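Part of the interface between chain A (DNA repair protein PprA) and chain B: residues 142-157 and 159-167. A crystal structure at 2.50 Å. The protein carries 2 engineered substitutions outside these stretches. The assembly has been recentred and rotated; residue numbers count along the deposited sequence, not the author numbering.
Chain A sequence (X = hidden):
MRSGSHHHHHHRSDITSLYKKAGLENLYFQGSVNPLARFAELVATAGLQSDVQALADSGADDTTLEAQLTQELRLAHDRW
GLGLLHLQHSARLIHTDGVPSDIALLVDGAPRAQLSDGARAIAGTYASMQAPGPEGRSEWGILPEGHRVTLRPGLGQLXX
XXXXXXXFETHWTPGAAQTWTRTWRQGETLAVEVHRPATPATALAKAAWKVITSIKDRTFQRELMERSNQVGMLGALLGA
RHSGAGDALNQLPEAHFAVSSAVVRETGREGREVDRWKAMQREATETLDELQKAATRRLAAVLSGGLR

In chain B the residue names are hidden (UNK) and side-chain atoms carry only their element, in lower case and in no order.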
# COMPACT_ATOMS: atom_id res chain seq x y z
N ILE A 142 8.95 6.85 -6.64
CA ILE A 142 7.95 7.85 -6.34
C ILE A 142 7.27 7.54 -5.01
O ILE A 142 7.11 8.41 -4.15
CB ILE A 142 6.93 7.93 -7.49
CG1 ILE A 142 7.66 8.28 -8.78
CG2 ILE A 142 5.85 8.94 -7.18
CD1 ILE A 142 6.84 8.09 -9.99
N LEU A 143 6.89 6.29 -4.82
CA LEU A 143 6.35 5.80 -3.57
C LEU A 143 7.48 5.69 -2.54
O LEU A 143 8.65 5.86 -2.86
CB LEU A 143 5.67 4.46 -3.81
CG LEU A 143 4.44 4.46 -4.71
CD1 LEU A 143 3.91 3.06 -4.83
CD2 LEU A 143 3.39 5.39 -4.19
N PRO A 144 7.15 5.43 -1.27
CA PRO A 144 8.20 5.04 -0.32
C PRO A 144 8.88 3.73 -0.72
O PRO A 144 8.39 2.98 -1.57
CB PRO A 144 7.45 4.89 1.00
CG PRO A 144 6.35 5.85 0.88
CD PRO A 144 5.92 5.81 -0.55
N GLU A 145 10.03 3.49 -0.09
CA GLU A 145 10.95 2.44 -0.51
C GLU A 145 10.33 1.06 -0.40
O GLU A 145 9.99 0.60 0.69
CB GLU A 145 12.24 2.51 0.31
CG GLU A 145 13.33 1.56 -0.19
CD GLU A 145 14.64 1.71 0.57
OE1 GLU A 145 14.70 2.51 1.51
OE2 GLU A 145 15.61 1.02 0.21
N GLY A 146 10.15 0.43 -1.55
CA GLY A 146 9.49 -0.85 -1.61
C GLY A 146 9.73 -1.49 -2.95
O GLY A 146 10.64 -1.10 -3.69
N HIS A 147 8.91 -2.48 -3.26
CA HIS A 147 9.08 -3.24 -4.49
C HIS A 147 8.61 -2.43 -5.68
O HIS A 147 7.45 -1.99 -5.72
CB HIS A 147 8.31 -4.55 -4.41
CG HIS A 147 8.47 -5.41 -5.62
ND1 HIS A 147 9.61 -6.15 -5.86
CD2 HIS A 147 7.65 -5.63 -6.67
CE1 HIS A 147 9.47 -6.80 -7.00
NE2 HIS A 147 8.30 -6.50 -7.52
N ARG A 148 9.49 -2.22 -6.64
CA ARG A 148 9.12 -1.65 -7.92
C ARG A 148 9.12 -2.73 -8.99
O ARG A 148 9.95 -3.64 -8.95
CB ARG A 148 10.04 -0.49 -8.31
CG ARG A 148 9.78 0.76 -7.48
CD ARG A 148 10.59 1.94 -7.95
NE ARG A 148 12.00 1.86 -7.60
CZ ARG A 148 12.92 2.69 -8.08
NH1 ARG A 148 12.58 3.63 -8.95
NH2 ARG A 148 14.19 2.57 -7.72
N VAL A 149 8.18 -2.64 -9.91
CA VAL A 149 7.92 -3.71 -10.87
C VAL A 149 8.88 -3.57 -12.04
O VAL A 149 9.03 -2.49 -12.63
CB VAL A 149 6.46 -3.66 -11.35
CG1 VAL A 149 6.17 -4.77 -12.35
CG2 VAL A 149 5.52 -3.72 -10.18
N THR A 150 9.54 -4.67 -12.39
CA THR A 150 10.29 -4.77 -13.63
C THR A 150 9.34 -5.31 -14.69
O THR A 150 9.02 -6.50 -14.70
CB THR A 150 11.52 -5.66 -13.47
OG1 THR A 150 12.37 -5.12 -12.45
CG2 THR A 150 12.30 -5.73 -14.76
N LEU A 151 8.88 -4.44 -15.58
CA LEU A 151 7.89 -4.84 -16.57
C LEU A 151 8.53 -5.64 -17.69
O LEU A 151 9.46 -5.17 -18.35
CB LEU A 151 7.18 -3.61 -17.13
CG LEU A 151 6.20 -2.86 -16.22
CD1 LEU A 151 5.76 -1.57 -16.86
CD2 LEU A 151 5.01 -3.73 -15.92
N ARG A 152 8.03 -6.85 -17.89
CA ARG A 152 8.37 -7.69 -19.03
C ARG A 152 7.37 -7.43 -20.15
O ARG A 152 6.27 -6.94 -19.90
CB ARG A 152 8.41 -9.15 -18.58
CG ARG A 152 7.14 -9.70 -18.01
CD ARG A 152 7.33 -11.17 -17.68
NE ARG A 152 6.13 -11.78 -17.14
CZ ARG A 152 5.90 -11.91 -15.84
NH1 ARG A 152 6.81 -11.52 -14.97
NH2 ARG A 152 4.78 -12.48 -15.41
N PRO A 153 7.73 -7.73 -21.48
CA PRO A 153 6.97 -7.19 -22.62
C PRO A 153 5.54 -7.70 -22.78
O PRO A 153 5.21 -8.39 -23.74
CB PRO A 153 7.82 -7.60 -23.82
CG PRO A 153 9.16 -7.77 -23.31
CD PRO A 153 8.97 -8.37 -21.96
N GLY A 154 4.67 -7.34 -21.83
CA GLY A 154 3.26 -7.64 -21.92
C GLY A 154 2.43 -6.54 -21.28
O GLY A 154 2.93 -5.48 -20.92
N LEU A 155 1.13 -6.83 -21.17
CA LEU A 155 0.20 -5.97 -20.46
C LEU A 155 -0.48 -6.73 -19.33
O LEU A 155 -1.39 -6.20 -18.68
CB LEU A 155 -0.81 -5.37 -21.46
CG LEU A 155 -1.62 -4.11 -21.14
CD1 LEU A 155 -0.69 -2.94 -20.96
CD2 LEU A 155 -2.60 -3.82 -22.25
N GLY A 156 -0.03 -7.96 -19.06
CA GLY A 156 -0.69 -8.79 -18.06
C GLY A 156 -0.30 -8.44 -16.64
O GLY A 156 -1.08 -8.62 -15.71
N GLN A 157 0.94 -7.97 -16.46
CA GLN A 157 1.35 -7.42 -15.17
C GLN A 157 0.55 -6.18 -14.82
O GLN A 157 0.03 -6.06 -13.71
CB GLN A 157 2.84 -7.11 -15.17
CG GLN A 157 3.75 -8.28 -14.86
CD GLN A 157 5.21 -7.94 -15.05
OE1 GLN A 157 5.53 -6.98 -15.73
NE2 GLN A 157 6.08 -8.67 -14.40
N UNK B 159 -0.37 -14.34 -9.32
CA UNK B 159 1.05 -14.33 -9.66
C UNK B 159 1.60 -12.91 -9.69
O UNK B 159 2.68 -12.65 -9.17
n UNK B 159 4.34 -18.14 -11.54
c UNK B 159 2.73 -15.19 -11.36
c UNK B 159 3.10 -18.35 -11.97
c UNK B 159 2.89 -15.98 -12.64
n UNK B 159 2.56 -19.55 -11.87
n UNK B 159 2.40 -17.35 -12.48
c UNK B 159 1.27 -15.03 -11.00
N UNK B 160 0.84 -11.98 -10.27
CA UNK B 160 1.28 -10.59 -10.30
C UNK B 160 1.18 -9.97 -8.91
O UNK B 160 2.04 -9.19 -8.50
c UNK B 160 0.68 -10.39 -12.73
c UNK B 160 0.80 -8.34 -11.36
c UNK B 160 0.46 -9.81 -11.35
N UNK B 161 0.15 -10.35 -8.15
CA UNK B 161 -0.05 -9.80 -6.81
C UNK B 161 1.03 -10.27 -5.84
O UNK B 161 1.48 -9.50 -4.98
c UNK B 161 -1.44 -10.17 -6.30
c UNK B 161 -2.63 -8.01 -6.57
c UNK B 161 -3.92 -10.12 -6.56
c UNK B 161 -2.62 -9.46 -6.96
N UNK B 162 1.47 -11.52 -5.97
CA UNK B 162 2.52 -12.02 -5.10
C UNK B 162 3.89 -11.50 -5.53
O UNK B 162 4.68 -11.03 -4.71
c UNK B 162 1.24 -14.00 -4.24
c UNK B 162 2.47 -13.56 -5.03
c UNK B 162 0.89 -15.45 -4.43
c UNK B 162 3.71 -14.15 -4.42
N UNK B 163 4.17 -11.52 -6.83
CA UNK B 163 5.50 -11.13 -7.31
C UNK B 163 5.66 -9.61 -7.39
O UNK B 163 6.64 -9.06 -6.87
c UNK B 163 5.77 -11.75 -8.68
o UNK B 163 5.93 -13.10 -11.05
o UNK B 163 6.30 -15.07 -10.17
c UNK B 163 6.06 -13.85 -10.06
c UNK B 163 5.90 -13.26 -8.67
N UNK B 164 4.71 -8.92 -8.01
CA UNK B 164 4.90 -7.53 -8.42
C UNK B 164 4.22 -6.51 -7.52
O UNK B 164 4.66 -5.37 -7.47
o UNK B 164 4.56 -8.60 -11.84
c UNK B 164 5.17 -8.14 -10.85
o UNK B 164 6.38 -8.34 -10.65
c UNK B 164 4.39 -7.33 -9.85
N UNK B 165 3.16 -6.89 -6.82
CA UNK B 165 2.41 -5.89 -6.08
C UNK B 165 2.99 -5.69 -4.69
O UNK B 165 3.84 -6.43 -4.20
c UNK B 165 0.94 -6.29 -5.99
N UNK B 166 2.53 -4.62 -4.05
CA UNK B 166 2.70 -4.34 -2.64
C UNK B 166 1.51 -4.92 -1.90
O UNK B 166 1.04 -5.99 -2.29
c UNK B 166 6.44 0.54 -3.28
c UNK B 166 4.57 -0.96 -2.71
n UNK B 166 5.78 -0.60 -3.44
n UNK B 166 6.03 1.42 -2.38
c UNK B 166 4.17 -2.37 -3.06
n UNK B 166 7.52 0.78 -3.99
c UNK B 166 2.90 -2.85 -2.39
N UNK B 167 1.15 -4.33 -0.75
CA UNK B 167 -0.04 -4.72 0.02
C UNK B 167 -1.27 -4.95 -0.86
O UNK B 167 -1.58 -4.13 -1.73
c UNK B 167 0.73 -3.45 2.07
c UNK B 167 -0.37 -3.66 1.06
o UNK B 167 0.66 -2.45 2.81
o UNK B 167 1.62 -4.31 2.17
O HOH W 1 9.01 3.22 -4.75
O HOH W 2 4.92 -2.59 -6.79
O HOH W 3 4.26 -10.99 -12.40

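Position 159 carries three carbons, a nitrogen, and then a carbon bearing two more nitrogens, and it stays beyond contact with the chain A stretch. The group is a guanidinium, so the residue is R159(B). It is partly exposed, and its charge is answered within its own helix by the acid at position 163.

Position 160 has three carbons, forked at the first. CB points toward chain A, and a methyl carbon lies 3.4 Å from O of Q157(A). This is V160(B). A short, branched side chain suits this close approach between two helical segments: CA of V160(B) and CA of Q157(A) are 5.8 Å apart.

Position 161 has four carbons, forked at the second, and position 162 four carbons, forked at the first with one arm two carbons long. They are L161(B) and I162(B), both buried, where aliphatic side chains are at home, and both out of reach of the chain A stretch.

Position 163 shows three carbons, the last carrying two oxygens. One oxygen lies 4.3 Å from NH1 of R152(A), opposite charges too far apart for a salt bridge. This is E163(B), and water 3 donates to its OE1 at 3.0 Å. Its OE2 forms a long salt bridge with NH1 of R159(B), at 3.9 Å, one helical turn back.

Position 164 has two carbons, the second with two oxygens, one of them 3.0 Å from NE2 of Q157(A). The short, buried acid is D164(B). Water 3 also donates to OD2 of D164(B), at 2.5 Å, and accepts a weak bond from R152(A), so it links both acids to the arginine. O of D164(B) lies 3.3 Å from CG2 of V149(A).

Position 165 has a single carbon, its CB, which points away from chain A: A165(B), a small residue buried and turned from the contact.

Position 166 repeats the pattern of 159, but its extended chain reaches across the interface. A terminal nitrogen donates to O of P144(A) at 2.9 Å, and the nitrogen within the chain donates to O of H147(A) at 3.1 Å. This is R166(B). Its NH2 also bonds to O of H147(A), at 3.3 Å. CD1 of L143(A) covers one face of the guanidinium and CA of G146(A) the opposite face; a CB on that glycine would clash with CZ.

Position 167 has two carbons, the second with two oxygens, out of reach of chain A: D167(B), partly exposed, with OD1 hydrogen-bonded elsewhere in the structure.

The contact therefore rests on R166(B), whose planar, multi-donor group reads two carbonyls of a loop while being sandwiched between its residues. Water 2 extends this link by donating to O of H147(A) and O of D164(B), and V160(B) packs against the start of the chain A helix.

Chain B, residues 159-167: RVLIEDARD
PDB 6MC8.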